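Local coordinates for tetratricopeptide TPR_2 repeat protein (Thermobaculum terrenum, PDB 5DJS) that is of unknown function but joins tetratricopeptide-repeat helices to a GT-B-type fold of glycosyl transferase family 41 and holds uridine-5'-diphosphate, at residues 134-139 with 271-276; 242-247 with 266-271; 99-104 with 115-120; 280-285 with 299-304; 123-128 with 416-421. The protein carries 1 engineered substitution. One frame throughout, in Å; residues are numbered along the deposited sequence.

Contact 1 of 5, residues 134-139 with 271-276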
# COMPACT_ATOMS: atom_id res chain seq x y z
N ILE A 134 17.47 -7.27 7.24
CA ILE A 134 18.73 -7.55 6.55
C ILE A 134 18.62 -7.31 5.04
O ILE A 134 19.46 -6.64 4.44
CB ILE A 134 19.23 -8.98 6.85
CG1 ILE A 134 19.89 -9.00 8.24
CG2 ILE A 134 20.22 -9.48 5.80
CD1 ILE A 134 20.07 -10.38 8.83
N LEU A 135 17.57 -7.85 4.45
CA LEU A 135 17.35 -7.65 3.02
C LEU A 135 17.19 -6.16 2.68
O LEU A 135 17.63 -5.72 1.62
CB LEU A 135 16.15 -8.45 2.54
CG LEU A 135 15.91 -8.47 1.03
CD1 LEU A 135 17.00 -9.26 0.31
CD2 LEU A 135 14.54 -9.05 0.73
N ALA A 136 16.56 -5.38 3.56
CA ALA A 136 16.34 -3.94 3.31
C ALA A 136 17.66 -3.17 3.32
O ALA A 136 17.95 -2.40 2.40
CB ALA A 136 15.40 -3.37 4.34
N LEU A 137 18.43 -3.40 4.39
CA LEU A 137 19.78 -2.87 4.52
C LEU A 137 20.62 -3.22 3.30
O LEU A 137 21.29 -2.36 2.73
CB LEU A 137 20.45 -3.43 5.76
CG LEU A 137 19.94 -2.98 7.12
CD1 LEU A 137 20.60 -3.78 8.23
CD2 LEU A 137 20.19 -1.49 7.33
N ASP A 138 20.57 -4.50 2.89
CA ASP A 138 21.32 -4.98 1.72
C ASP A 138 21.00 -4.13 0.50
O ASP A 138 21.90 -3.71 -0.19
CB ASP A 138 21.02 -6.46 1.42
CG ASP A 138 22.12 -7.14 0.61
OD1 ASP A 138 22.06 -7.14 -0.63
OD2 ASP A 138 23.04 -7.70 1.23
N TRP A 139 19.72 -3.86 0.28
CA TRP A 139 19.25 -2.99 -0.81
C TRP A 139 19.87 -1.61 -0.72
O TRP A 139 20.44 -1.12 -1.69
CB TRP A 139 17.72 -2.87 -0.75
CG TRP A 139 17.08 -2.02 -1.79
CD1 TRP A 139 16.70 -2.40 -3.03
CD2 TRP A 139 16.71 -0.66 -1.66
NE1 TRP A 139 16.10 -1.36 -3.70
CE2 TRP A 139 16.10 -0.27 -2.87
CE3 TRP A 139 16.83 0.29 -0.62
CZ2 TRP A 139 15.62 1.03 -3.09
CZ3 TRP A 139 16.34 1.58 -0.84
CH2 TRP A 139 15.75 1.93 -2.06
N ILE A 271 5.39 0.41 5.85
CA ILE A 271 5.11 -0.67 6.81
C ILE A 271 6.38 -1.21 7.47
O ILE A 271 6.31 -2.10 8.33
CB ILE A 271 4.37 -1.86 6.14
CG1 ILE A 271 5.16 -2.38 4.93
CG2 ILE A 271 2.97 -1.43 5.71
CD1 ILE A 271 4.79 -3.78 4.52
N ASN A 272 7.53 -0.71 7.05
CA ASN A 272 8.82 -1.09 7.63
C ASN A 272 9.87 -0.06 7.18
O ASN A 272 9.56 0.88 6.42
CB ASN A 272 9.18 -2.53 7.18
CG ASN A 272 10.11 -3.30 8.13
OD1 ASN A 272 10.46 -4.42 7.81
ND2 ASN A 272 10.49 -2.76 9.28
N THR A 273 11.11 -0.22 7.63
CA THR A 273 12.19 0.67 7.26
C THR A 273 12.41 0.68 5.76
O THR A 273 12.16 -0.32 5.08
CB THR A 273 13.50 0.28 7.98
OG1 THR A 273 14.47 1.33 7.81
CG2 THR A 273 14.07 -1.08 7.49
N THR A 274 12.87 1.83 5.26
CA THR A 274 13.43 1.93 3.91
C THR A 274 14.80 1.24 3.82
O THR A 274 15.24 0.89 2.72
CB THR A 274 13.64 3.39 3.49
OG1 THR A 274 14.45 4.07 4.48
CG2 THR A 274 12.29 4.10 3.33
N GLY A 275 15.47 1.12 4.97
CA GLY A 275 16.81 0.58 5.05
C GLY A 275 17.90 1.62 4.88
O GLY A 275 19.08 1.31 5.10
N MET A 276 17.51 2.86 4.54
CA MET A 276 18.44 3.89 4.08
C MET A 276 19.01 4.72 5.23
O MET A 276 18.29 5.02 6.19
CB MET A 276 17.73 4.84 3.11
CG MET A 276 17.23 4.18 1.84
SD MET A 276 16.13 5.25 0.89
CE MET A 276 17.25 6.55 0.38

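Contact 2 of 5, residues 242-247 with 266-271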
# COMPACT_ATOMS: atom_id res chain seq x y z
N VAL A 242 9.07 14.52 2.11
CA VAL A 242 8.32 13.37 2.63
C VAL A 242 8.09 12.34 1.53
O VAL A 242 7.53 12.63 0.47
CB VAL A 242 6.96 13.78 3.24
CG1 VAL A 242 6.35 12.60 4.00
CG2 VAL A 242 7.14 14.95 4.19
N ASP A 243 8.56 11.12 1.81
CA ASP A 243 8.32 9.95 0.97
C ASP A 243 6.98 9.36 1.34
O ASP A 243 6.84 8.76 2.40
CB ASP A 243 9.40 8.89 1.19
CG ASP A 243 9.03 7.55 0.59
OD1 ASP A 243 8.54 7.53 -0.57
OD2 ASP A 243 9.21 6.53 1.30
N LEU A 244 6.01 9.54 0.46
CA LEU A 244 4.68 8.98 0.64
C LEU A 244 4.53 7.58 0.06
O LEU A 244 3.64 6.86 0.49
CB LEU A 244 3.63 9.91 0.02
CG LEU A 244 2.83 10.88 0.90
CD1 LEU A 244 3.53 11.34 2.16
CD2 LEU A 244 2.45 12.07 0.03
N SER A 245 5.38 7.20 -0.90
CA SER A 245 5.21 5.93 -1.62
C SER A 245 5.84 4.71 -0.97
O SER A 245 5.22 3.64 -0.95
CB SER A 245 5.69 6.05 -3.07
OG SER A 245 4.78 6.84 -3.84
N TRP A 246 7.07 4.86 -0.47
CA TRP A 246 7.87 3.75 0.12
C TRP A 246 8.12 2.69 -0.97
O TRP A 246 7.79 2.87 -2.16
CB TRP A 246 7.20 3.21 1.41
CG TRP A 246 7.95 2.19 2.27
CD1 TRP A 246 8.90 2.42 3.22
CD2 TRP A 246 7.73 0.77 2.28
NE1 TRP A 246 9.31 1.23 3.78
CE2 TRP A 246 8.61 0.20 3.21
CE3 TRP A 246 6.90 -0.07 1.54
CZ2 TRP A 246 8.66 -1.20 3.45
CZ3 TRP A 246 6.94 -1.44 1.76
CH2 TRP A 246 7.81 -1.99 2.71
N HIS A 247 8.75 1.60 -0.59
CA HIS A 247 8.91 0.45 -1.45
C HIS A 247 7.65 -0.12 -2.14
O HIS A 247 7.79 -0.77 -3.16
CB HIS A 247 9.59 -0.66 -0.66
CG HIS A 247 11.03 -0.40 -0.38
ND1 HIS A 247 11.48 0.13 0.81
CD2 HIS A 247 12.13 -0.59 -1.14
CE1 HIS A 247 12.79 0.24 0.78
NE2 HIS A 247 13.21 -0.19 -0.40
N THR A 266 9.77 9.39 5.90
CA THR A 266 8.88 8.42 5.23
C THR A 266 7.61 8.24 6.08
O THR A 266 7.69 8.05 7.30
CB THR A 266 9.60 7.08 4.89
OG1 THR A 266 8.83 6.34 3.94
CG2 THR A 266 9.89 6.22 6.13
N TRP A 267 6.45 8.32 5.45
CA TRP A 267 5.16 8.33 6.15
C TRP A 267 4.02 7.86 5.22
O TRP A 267 4.08 8.09 4.00
CB TRP A 267 4.85 9.74 6.69
CG TRP A 267 3.43 9.89 7.19
CD1 TRP A 267 2.89 9.33 8.32
CD2 TRP A 267 2.37 10.63 6.58
NE1 TRP A 267 1.57 9.68 8.44
CE2 TRP A 267 1.23 10.48 7.39
CE3 TRP A 267 2.28 11.42 5.43
CZ2 TRP A 267 0.01 11.07 7.08
CZ3 TRP A 267 1.07 12.02 5.11
CH2 TRP A 267 -0.06 11.84 5.94
N LEU A 268 3.02 7.20 5.82
CA LEU A 268 1.74 6.84 5.18
C LEU A 268 1.73 5.44 4.57
O LEU A 268 0.90 4.62 4.93
CB LEU A 268 1.29 7.89 4.16
CG LEU A 268 -0.12 7.78 3.60
CD1 LEU A 268 -1.11 8.26 4.63
CD2 LEU A 268 -0.27 8.65 2.38
N ALA A 269 2.65 5.17 3.65
CA ALA A 269 2.73 3.87 2.97
C ALA A 269 3.69 2.92 3.68
O ALA A 269 3.56 1.70 3.54
CB ALA A 269 3.16 4.07 1.52
N ALA A 270 4.64 3.47 4.42
CA ALA A 270 5.66 2.67 5.07
C ALA A 270 5.01 1.68 6.01
O ALA A 270 4.15 2.05 6.80
CB ALA A 270 6.63 3.56 5.82
N ILE A 271 5.39 0.41 5.85
CA ILE A 271 5.11 -0.67 6.81
C ILE A 271 6.38 -1.21 7.47
O ILE A 271 6.31 -2.10 8.33
CB ILE A 271 4.37 -1.86 6.14
CG1 ILE A 271 5.16 -2.38 4.93
CG2 ILE A 271 2.97 -1.43 5.71
CD1 ILE A 271 4.79 -3.78 4.52

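Contact 3 of 5, residues 99-104 with 115-120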
# COMPACT_ATOMS: atom_id res chain seq x y z
N SER A 99 9.80 -16.64 -8.06
CA SER A 99 9.99 -15.87 -9.30
C SER A 99 10.87 -14.62 -9.11
O SER A 99 11.70 -14.30 -9.97
CB SER A 99 8.65 -15.48 -9.92
OG SER A 99 8.29 -16.42 -10.92
N LEU A 100 10.69 -13.92 -7.99
CA LEU A 100 11.51 -12.75 -7.66
C LEU A 100 12.96 -13.15 -7.42
O LEU A 100 13.87 -12.45 -7.87
CB LEU A 100 10.93 -11.99 -6.45
CG LEU A 100 9.94 -10.82 -6.61
CD1 LEU A 100 9.40 -10.65 -8.01
CD2 LEU A 100 8.79 -10.94 -5.60
N HIS A 101 13.19 -14.26 -6.72
CA HIS A 101 14.54 -14.82 -6.56
C HIS A 101 15.20 -15.07 -7.91
O HIS A 101 16.36 -14.71 -8.10
CB HIS A 101 14.54 -16.13 -5.74
CG HIS A 101 14.50 -15.92 -4.26
ND1 HIS A 101 15.61 -15.59 -3.52
CD2 HIS A 101 13.47 -16.00 -3.38
CE1 HIS A 101 15.27 -15.46 -2.25
NE2 HIS A 101 13.97 -15.71 -2.14
N HIS A 102 14.47 -15.69 -8.83
CA HIS A 102 15.01 -15.98 -10.16
C HIS A 102 15.46 -14.71 -10.86
O HIS A 102 16.52 -14.70 -11.49
CB HIS A 102 14.00 -16.73 -11.04
CG HIS A 102 13.74 -18.14 -10.60
ND1 HIS A 102 14.75 -18.98 -10.17
CD2 HIS A 102 12.59 -18.85 -10.51
CE1 HIS A 102 14.23 -20.15 -9.84
NE2 HIS A 102 12.93 -20.10 -10.03
N ALA A 103 14.66 -13.65 -10.75
CA ALA A 103 14.96 -12.38 -11.40
C ALA A 103 16.25 -11.77 -10.86
O ALA A 103 17.04 -11.21 -11.62
CB ALA A 103 13.79 -11.41 -11.22
N LEU A 104 16.46 -11.90 -9.55
CA LEU A 104 17.72 -11.49 -8.92
C LEU A 104 18.90 -12.40 -9.24
O LEU A 104 20.02 -11.93 -9.40
CB LEU A 104 17.58 -11.39 -7.40
CG LEU A 104 16.76 -10.22 -6.85
CD1 LEU A 104 16.61 -10.39 -5.35
CD2 LEU A 104 17.41 -8.88 -7.15
N SER A 115 13.53 -4.62 -4.19
CA SER A 115 12.43 -3.99 -3.43
C SER A 115 11.23 -4.93 -3.36
O SER A 115 10.74 -5.26 -2.27
CB SER A 115 11.94 -2.69 -4.08
OG SER A 115 12.87 -1.65 -3.97
N GLY A 116 10.76 -5.34 -4.54
CA GLY A 116 9.59 -6.21 -4.68
C GLY A 116 9.69 -7.41 -3.76
O GLY A 116 8.72 -7.74 -3.07
N LEU A 117 10.86 -8.03 -3.75
CA LEU A 117 11.15 -9.15 -2.85
C LEU A 117 10.99 -8.72 -1.39
O LEU A 117 10.26 -9.37 -0.63
CB LEU A 117 12.55 -9.71 -3.12
CG LEU A 117 13.04 -10.86 -2.24
CD1 LEU A 117 12.14 -12.08 -2.37
CD2 LEU A 117 14.47 -11.21 -2.60
N TYR A 118 11.64 -7.63 -1.00
CA TYR A 118 11.49 -7.05 0.35
C TYR A 118 10.03 -6.85 0.76
O TYR A 118 9.62 -7.27 1.84
CB TYR A 118 12.24 -5.72 0.46
CG TYR A 118 12.10 -4.99 1.79
CD1 TYR A 118 12.26 -5.66 3.01
CD2 TYR A 118 11.86 -3.61 1.83
CE1 TYR A 118 12.14 -4.99 4.22
CE2 TYR A 118 11.75 -2.93 3.03
CZ TYR A 118 11.90 -3.61 4.22
OH TYR A 118 11.81 -2.91 5.40
N VAL A 119 9.26 -6.21 -0.13
CA VAL A 119 7.81 -6.04 0.07
C VAL A 119 7.11 -7.38 0.22
O VAL A 119 6.37 -7.59 1.18
CB VAL A 119 7.18 -5.27 -1.11
CG1 VAL A 119 5.66 -5.36 -1.10
CG2 VAL A 119 7.63 -3.82 -1.07
N ALA A 120 7.36 -8.28 -0.73
CA ALA A 120 6.70 -9.59 -0.78
C ALA A 120 6.82 -10.39 0.51
O ALA A 120 5.87 -11.08 0.90
CB ALA A 120 7.25 -10.41 -1.95

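Contact 4 of 5, residues 280-285 with 299-304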
# COMPACT_ATOMS: atom_id res chain seq x y z
N ASP A 280 15.78 10.17 7.49
CA ASP A 280 16.05 10.60 8.86
C ASP A 280 14.96 10.09 9.77
O ASP A 280 15.26 9.52 10.82
CB ASP A 280 16.12 12.14 8.97
CG ASP A 280 17.10 12.77 7.97
OD1 ASP A 280 18.30 12.40 8.00
OD2 ASP A 280 16.66 13.64 7.18
N TYR A 281 13.71 10.29 9.36
CA TYR A 281 12.53 9.95 10.19
C TYR A 281 11.52 9.04 9.50
O TYR A 281 11.33 9.10 8.29
CB TYR A 281 11.83 11.23 10.64
CG TYR A 281 12.73 12.09 11.50
CD1 TYR A 281 12.87 11.82 12.86
CD2 TYR A 281 13.46 13.14 10.95
CE1 TYR A 281 13.69 12.59 13.66
CE2 TYR A 281 14.29 13.91 11.74
CZ TYR A 281 14.40 13.64 13.09
OH TYR A 281 15.21 14.40 13.88
N LEU A 282 10.88 8.18 10.29
CA LEU A 282 9.69 7.46 9.89
C LEU A 282 8.58 7.85 10.88
O LEU A 282 8.74 7.64 12.09
CB LEU A 282 9.96 5.96 9.93
CG LEU A 282 8.84 5.04 9.42
CD1 LEU A 282 9.39 3.77 8.78
CD2 LEU A 282 7.87 4.67 10.54
N VAL A 283 7.48 8.41 10.38
CA VAL A 283 6.35 8.86 11.23
C VAL A 283 5.28 7.76 11.45
O VAL A 283 4.49 7.46 10.56
CB VAL A 283 5.66 10.11 10.62
CG1 VAL A 283 4.49 10.56 11.47
CG2 VAL A 283 6.66 11.24 10.48
N GLY A 284 5.28 7.18 12.66
CA GLY A 284 4.30 6.16 13.06
C GLY A 284 3.44 6.64 14.22
O GLY A 284 3.00 7.81 14.25
N ASP A 285 3.17 5.74 15.16
CA ASP A 285 2.49 6.11 16.41
C ASP A 285 2.77 5.09 17.52
O ASP A 285 3.45 4.08 17.28
CB ASP A 285 0.98 6.36 16.20
CG ASP A 285 0.16 5.09 16.07
OD1 ASP A 285 0.21 4.25 17.00
OD2 ASP A 285 -0.59 4.98 15.07
N GLU A 299 15.83 4.77 10.12
CA GLU A 299 15.17 6.02 10.46
C GLU A 299 14.95 6.11 11.97
O GLU A 299 14.88 5.07 12.65
CB GLU A 299 13.79 6.13 9.78
CG GLU A 299 13.74 5.83 8.28
CD GLU A 299 13.41 4.38 7.94
OE1 GLU A 299 13.52 3.49 8.81
OE2 GLU A 299 13.09 4.11 6.78
N ARG A 300 14.82 7.33 12.49
CA ARG A 300 14.33 7.51 13.86
C ARG A 300 12.81 7.46 13.83
O ARG A 300 12.17 8.19 13.06
CB ARG A 300 14.77 8.84 14.45
CG ARG A 300 16.11 8.80 15.16
CD ARG A 300 16.33 10.11 15.89
NE ARG A 300 17.70 10.59 15.74
CZ ARG A 300 18.08 11.87 15.62
NH1 ARG A 300 17.19 12.87 15.62
NH2 ARG A 300 19.37 12.16 15.50
N LEU A 301 12.24 6.61 14.66
CA LEU A 301 10.80 6.46 14.74
C LEU A 301 10.20 7.67 15.47
O LEU A 301 10.70 8.07 16.52
CB LEU A 301 10.43 5.16 15.46
CG LEU A 301 10.86 3.86 14.77
CD1 LEU A 301 10.67 2.68 15.70
CD2 LEU A 301 10.09 3.63 13.48
N VAL A 302 9.14 8.24 14.90
CA VAL A 302 8.41 9.35 15.49
C VAL A 302 7.04 8.80 15.87
O VAL A 302 6.15 8.70 15.03
CB VAL A 302 8.29 10.53 14.49
CG1 VAL A 302 7.38 11.63 15.02
CG2 VAL A 302 9.66 11.09 14.17
N ARG A 303 6.89 8.45 17.14
CA ARG A 303 5.66 7.84 17.63
C ARG A 303 4.65 8.90 18.07
O ARG A 303 4.60 9.28 19.24
CB ARG A 303 5.96 6.91 18.81
CG ARG A 303 6.95 5.79 18.53
CD ARG A 303 7.40 5.14 19.83
NE ARG A 303 7.82 3.75 19.65
CZ ARG A 303 9.02 3.35 19.22
NH1 ARG A 303 9.98 4.23 18.90
NH2 ARG A 303 9.28 2.05 19.12
N LEU A 304 3.82 9.37 17.13
CA LEU A 304 2.74 10.30 17.45
C LEU A 304 1.82 9.73 18.56
O LEU A 304 1.58 8.52 18.61
CB LEU A 304 1.87 10.60 16.22
CG LEU A 304 2.49 11.26 14.99
CD1 LEU A 304 1.45 11.31 13.88
CD2 LEU A 304 3.02 12.64 15.31

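Contact 5 of 5, residues 123-128 with 416-421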
# COMPACT_ATOMS: atom_id res chain seq x y z
N TYR A 123 4.01 -10.39 3.26
CA TYR A 123 2.83 -11.23 3.06
C TYR A 123 3.00 -12.67 3.52
O TYR A 123 2.06 -13.45 3.38
CB TYR A 123 2.45 -11.27 1.59
CG TYR A 123 2.22 -9.91 0.99
CD1 TYR A 123 1.24 -9.06 1.50
CD2 TYR A 123 2.97 -9.48 -0.09
CE1 TYR A 123 1.02 -7.80 0.94
CE2 TYR A 123 2.76 -8.23 -0.65
CZ TYR A 123 1.79 -7.40 -0.12
OH TYR A 123 1.58 -6.16 -0.68
N SER A 124 4.16 -13.04 4.05
CA SER A 124 4.43 -14.43 4.45
C SER A 124 4.96 -14.53 5.87
O SER A 124 5.89 -13.80 6.24
CB SER A 124 5.45 -15.04 3.50
OG SER A 124 5.93 -16.27 4.00
N ALA A 125 4.40 -15.45 6.64
CA ALA A 125 4.83 -15.67 8.03
C ALA A 125 6.18 -16.37 8.14
O ALA A 125 6.78 -16.39 9.22
CB ALA A 125 3.77 -16.44 8.80
N LEU A 126 6.68 -16.91 7.03
CA LEU A 126 7.94 -17.65 7.02
C LEU A 126 9.20 -16.79 7.17
O LEU A 126 10.29 -17.34 7.31
CB LEU A 126 8.04 -18.48 5.73
CG LEU A 126 6.93 -19.51 5.47
CD1 LEU A 126 7.13 -20.16 4.10
CD2 LEU A 126 6.85 -20.57 6.57
N TYR A 127 9.08 -15.46 7.15
CA TYR A 127 10.24 -14.56 7.21
C TYR A 127 10.11 -13.63 8.41
O TYR A 127 9.26 -12.73 8.44
CB TYR A 127 10.36 -13.77 5.90
CG TYR A 127 10.36 -14.66 4.67
CD1 TYR A 127 11.53 -15.25 4.20
CD2 TYR A 127 9.17 -14.91 3.98
CE1 TYR A 127 11.53 -16.07 3.07
CE2 TYR A 127 9.15 -15.73 2.85
CZ TYR A 127 10.33 -16.31 2.40
OH TYR A 127 10.30 -17.12 1.28
N ASP A 128 10.95 -13.87 9.42
CA ASP A 128 10.93 -13.12 10.67
C ASP A 128 11.45 -11.68 10.47
O ASP A 128 11.99 -11.37 9.40
CB ASP A 128 11.69 -13.88 11.79
CG ASP A 128 13.17 -14.09 11.49
OD1 ASP A 128 13.56 -14.05 10.30
OD2 ASP A 128 13.93 -14.31 12.45
N THR A 416 -6.61 -9.09 8.13
CA THR A 416 -5.61 -10.08 7.72
C THR A 416 -4.37 -10.10 8.61
O THR A 416 -4.09 -9.15 9.36
CB THR A 416 -5.17 -9.84 6.27
OG1 THR A 416 -4.83 -8.46 6.09
CG2 THR A 416 -6.30 -10.19 5.30
N LEU A 417 -3.65 -11.21 8.54
CA LEU A 417 -2.35 -11.37 9.16
C LEU A 417 -1.45 -12.18 8.19
O LEU A 417 -1.97 -12.90 7.34
CB LEU A 417 -2.47 -12.09 10.51
CG LEU A 417 -3.25 -13.41 10.53
CD1 LEU A 417 -2.45 -14.56 11.14
CD2 LEU A 417 -4.57 -13.24 11.26
N PRO A 418 -0.12 -12.07 8.29
CA PRO A 418 0.60 -11.14 9.18
C PRO A 418 0.64 -9.67 8.72
O PRO A 418 1.13 -8.81 9.48
CB PRO A 418 2.02 -11.72 9.19
CG PRO A 418 2.15 -12.38 7.86
CD PRO A 418 0.80 -12.97 7.57
N TYR A 419 0.19 -9.40 7.49
CA TYR A 419 0.12 -8.04 6.96
C TYR A 419 -1.31 -7.52 7.27
O TYR A 419 -2.30 -7.88 6.60
CB TYR A 419 0.43 -8.05 5.46
CG TYR A 419 0.70 -6.72 4.76
CD1 TYR A 419 -0.18 -5.63 4.87
CD2 TYR A 419 1.79 -6.57 3.90
CE1 TYR A 419 0.04 -4.43 4.19
CE2 TYR A 419 2.02 -5.37 3.21
CZ TYR A 419 1.13 -4.31 3.36
OH TYR A 419 1.33 -3.11 2.71
N SER A 420 -1.39 -6.66 8.28
CA SER A 420 -2.66 -6.07 8.69
C SER A 420 -3.11 -5.02 7.70
O SER A 420 -2.29 -4.23 7.20
CB SER A 420 -2.57 -5.42 10.07
OG SER A 420 -3.75 -4.67 10.31
N GLY A 421 -4.41 -4.99 7.45
CA GLY A 421 -5.01 -3.98 6.61
C GLY A 421 -4.99 -2.63 7.30
O GLY A 421 -4.57 -2.52 8.45

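Contact 1 of 5, residues 134-139 with 271-276
The tight part of this contact is the place where the loop 271-276 runs its backbone against one side of helix 134-139. Gly275 comes closest, its CA only 4.6 Å from CA of Leu137. It sits at a positive phi of 89°, and its CA faces the carbonyl O of Ala136. Two residues earlier in the loop, Thr273 CG2 meets Ala136 CB at 4.1 Å. Trp139 closes the other end. Its CG lies anti to the backbone N (chi1 180°), which swings the indole toward the loop. The ring atom CZ3 then touches Met276 CG at 3.8 Å, with that methylene near the ring plane, and Met276 SD stands at the same edge in a Met-aromatic contact. No hydrogen bond crosses between the segments; the two threonine hydroxyls are used within the loop and by Glu299. Thr273 OG1 accepts from Gly275 N and Thr274 OG1 from Met276 N, two successive ST turns. Both hydroxyls are also bonded to the carboxylate of Glu299, one to each oxygen. The loose side belongs to Leu137, whose CB leads away from the loop. Only its CD2 returns, to lie 3.7 Å from Gly275 O. Beyond it the helix turns toward solvent, where Asp138 forms a salt bridge with Arg142. In this GT-B-type protein helix 129-143, ahead of the first parallel sheet in the chain, thus packs against the loop linking strands 263-266 and 281-285 of that sheet, with Tyr118 of helix 111-120 against Ala136 and Leu253 of helix 253-257 against both Trp139 and Met276.

Contact 2 of 5, residues 242-247 with 266-271
With CG anti to the backbone N in both residues, Asp243 (chi1 166°) turns its carboxylate back over its own loop and Trp246 (chi1 -172°) brings its indole over Ala270 and Ile271. The setting is the C-terminal end of neighbouring parallel strands in a Rossmann-like sheet, one half of a GT-B fold. Asp243 and Thr266 form a parallel bridge, and just past it Trp267 N donates to Asp243 O at 3.1 Å, nearly straight and in the carbonyl plane. The two side chains lie side by side on the same face. Thr266 OG1 gives its proton to Asp243 OD2 over 2.7 Å, coming from above the carboxylate plane. The other oxygen, OD1, takes Trp246 N on its syn lone pair at 3.0 Å, an Asx motif that ties the loop after the strand to the strand's last residue. Grips on both oxygens fix the rotation of the carboxylate. Leu244 runs alongside Trp267, pointing the same way, its CD1 3.5 Å from CE3 of the ring, while its CG meets CD2 of Leu268. Trp246 is sandwiched: CB of His247 lies against one face, and residues 270-271 cover the opposite one. At the six-membered end its CH2 reaches Ile271 CG1 at 3.5 Å; at the other, Ala270 CA makes a CH-pi contact 3.8 Å from the centroid of the five-membered ring, 17° off its normal.

Contact 3 of 5, residues 99-104 with 115-120
Two helices run nearly antiparallel here, their N-to-C directions 155° apart and the segment axes 9.8 Å from each other at closest. The contact joins helix 93-106, in the range of a tetratricopeptide repeat, to helix 111-120, next in the chain and in the range of glycosyl transferase family 41. Aliphatic packing does most of the work, and Leu117 is at its centre. With CG anti to the backbone N (chi1 178°), it pushes its two methyls between the side chains of the partner helix. CD2 meets Leu104 CD1 at 3.6 Å as the two chains cross obliquely, and CD1 lies 4.3 Å from Leu100 CB. Leu100 answers by reaching over the opposite helix, where its CD2 touches Ala120 CB at 4.0 Å and lies near the backbone at Gly116, where there is no side chain. A smaller aromatic contribution comes from His101, which is exposed. Its ring crosses Leu117 at about a right angle, with Leu117 CD2 over one face and NE2 4.1 Å from Leu117 CD1. No hydrogen bond passes between the segments, so their pairing rests on apolar contacts, without a polar link to fix its register.

Contact 4 of 5, residues 280-285 with 299-304
Tyr281 and Arg300 stand side by side on neighbouring strands and point the same way, with ring and guanidinium planes 80° apart. Both have CG anti to the carbonyl carbon, so the two long side chains leave the backbone in matching directions; although the tyrosine OH comes near NH1, the angle is too poor for a hydrogen bond. The next residue but one on the partner strand crosses this ring obliquely: Val302 CG2 touches Tyr281 CD1 at 3.5 Å. Farther along the same face Val283 CG1 meets Leu304 CD1 at 4.0 Å, again crossing obliquely. Helix 479-521 packs against this surface, with Met515 on Tyr281 and Val283 and Phe504 on Leu304. The backbones form the hydrogen-bond ladder of a parallel beta pair, loosening at its C-terminal end, at the edge of a six-stranded Rossmann-like sheet, strand 300-304 being outermost. The short strand axes are twisted by 35°. Arg300 N donates to Asp280 O at 2.8 Å, then Leu282 N to Arg300 O, Val302 N to Leu282 O at 2.9 Å and Gly284 N to Val302 O; the last rung, Leu304 N to Gly284 O, is weak. On the face of Leu282 and Leu301 those two leucines run alongside each other, CD2 to CD2 at 3.8 Å. Glu299 crosses Leu282 obliquely, its CB 3.8 Å from Leu282 CB, and bends at chi2 (92°) to bring its carboxylate to the hydroxyls of Thr273 and Thr274. At the C-terminal end Asp285 CB lies against Leu304 O, while its carboxylate leads away from the pair to Ser450 and Trp454.

Contact 5 of 5, residues 123-128 with 416-421
Two tyrosine rings meet first. Tyr123 and Tyr419 lie side by side, pointing the same way, with their planes only 11° apart. They are slid so far along each other that they barely overlap, and the centroids stand 4.9 Å apart. The closest atoms are Tyr123 CE1 and Tyr419 CD2 at 3.3 Å. Tyr419 has CG anti to the backbone N (chi1 -168°), which sends its ring toward the other loop; Tyr123 starts with CB directed away and only its ring comes back. Beside the pair Pro418, preceded by a cis peptide bond, presses CG to 4.0 Å from Ala125 N. The loop it meets links helix 111-120 to helix 129-143, and the loop carrying Tyr419 follows a strand of the second parallel sheet, so the contact brings the helical part ahead of the first sheet against the second half of the GT-B-type fold, beside its nucleotide pocket. Gly421 touches UDP, whereas the Tyr419 side chain is about 5 Å from the ligand at its nearest. In the next shell Tyr123 OH is hydrogen-bonded to NH1 of Arg338, another pocket residue. Thr416 OG1 donates to Tyr419 O at 2.6 Å, in the carbonyl plane, and so braces the backbone of the second loop. The first is bent by a type I turn from Ser124 to Tyr127, with Ser124 OG accepting from Leu126 N at 3.2 Å in an ST turn and bonded also to Glu94.

How the contacts relate
From the N terminus, contact 3 closes first: a short hairpin of helices 93-106 and 111-120. Three residues later contact 5 opens the longest loop, from 123-128 to 416-421, which encloses contacts 1, 2 and 4. Contact 1 opens inside it, from helix 129-143 to the loop 271-276, and contact 2 is nested within that span; the two share Ile271. Contact 4 follows in series, and no loops cross. Contacts 2 and 4 reach the same sheet, joined through Thr266 and Tyr281. Tyr118 of contact 3 bonds to Thr273 O of contact 1, and Ile271 touches Tyr419, so helices, first sheet and UDP side are connected.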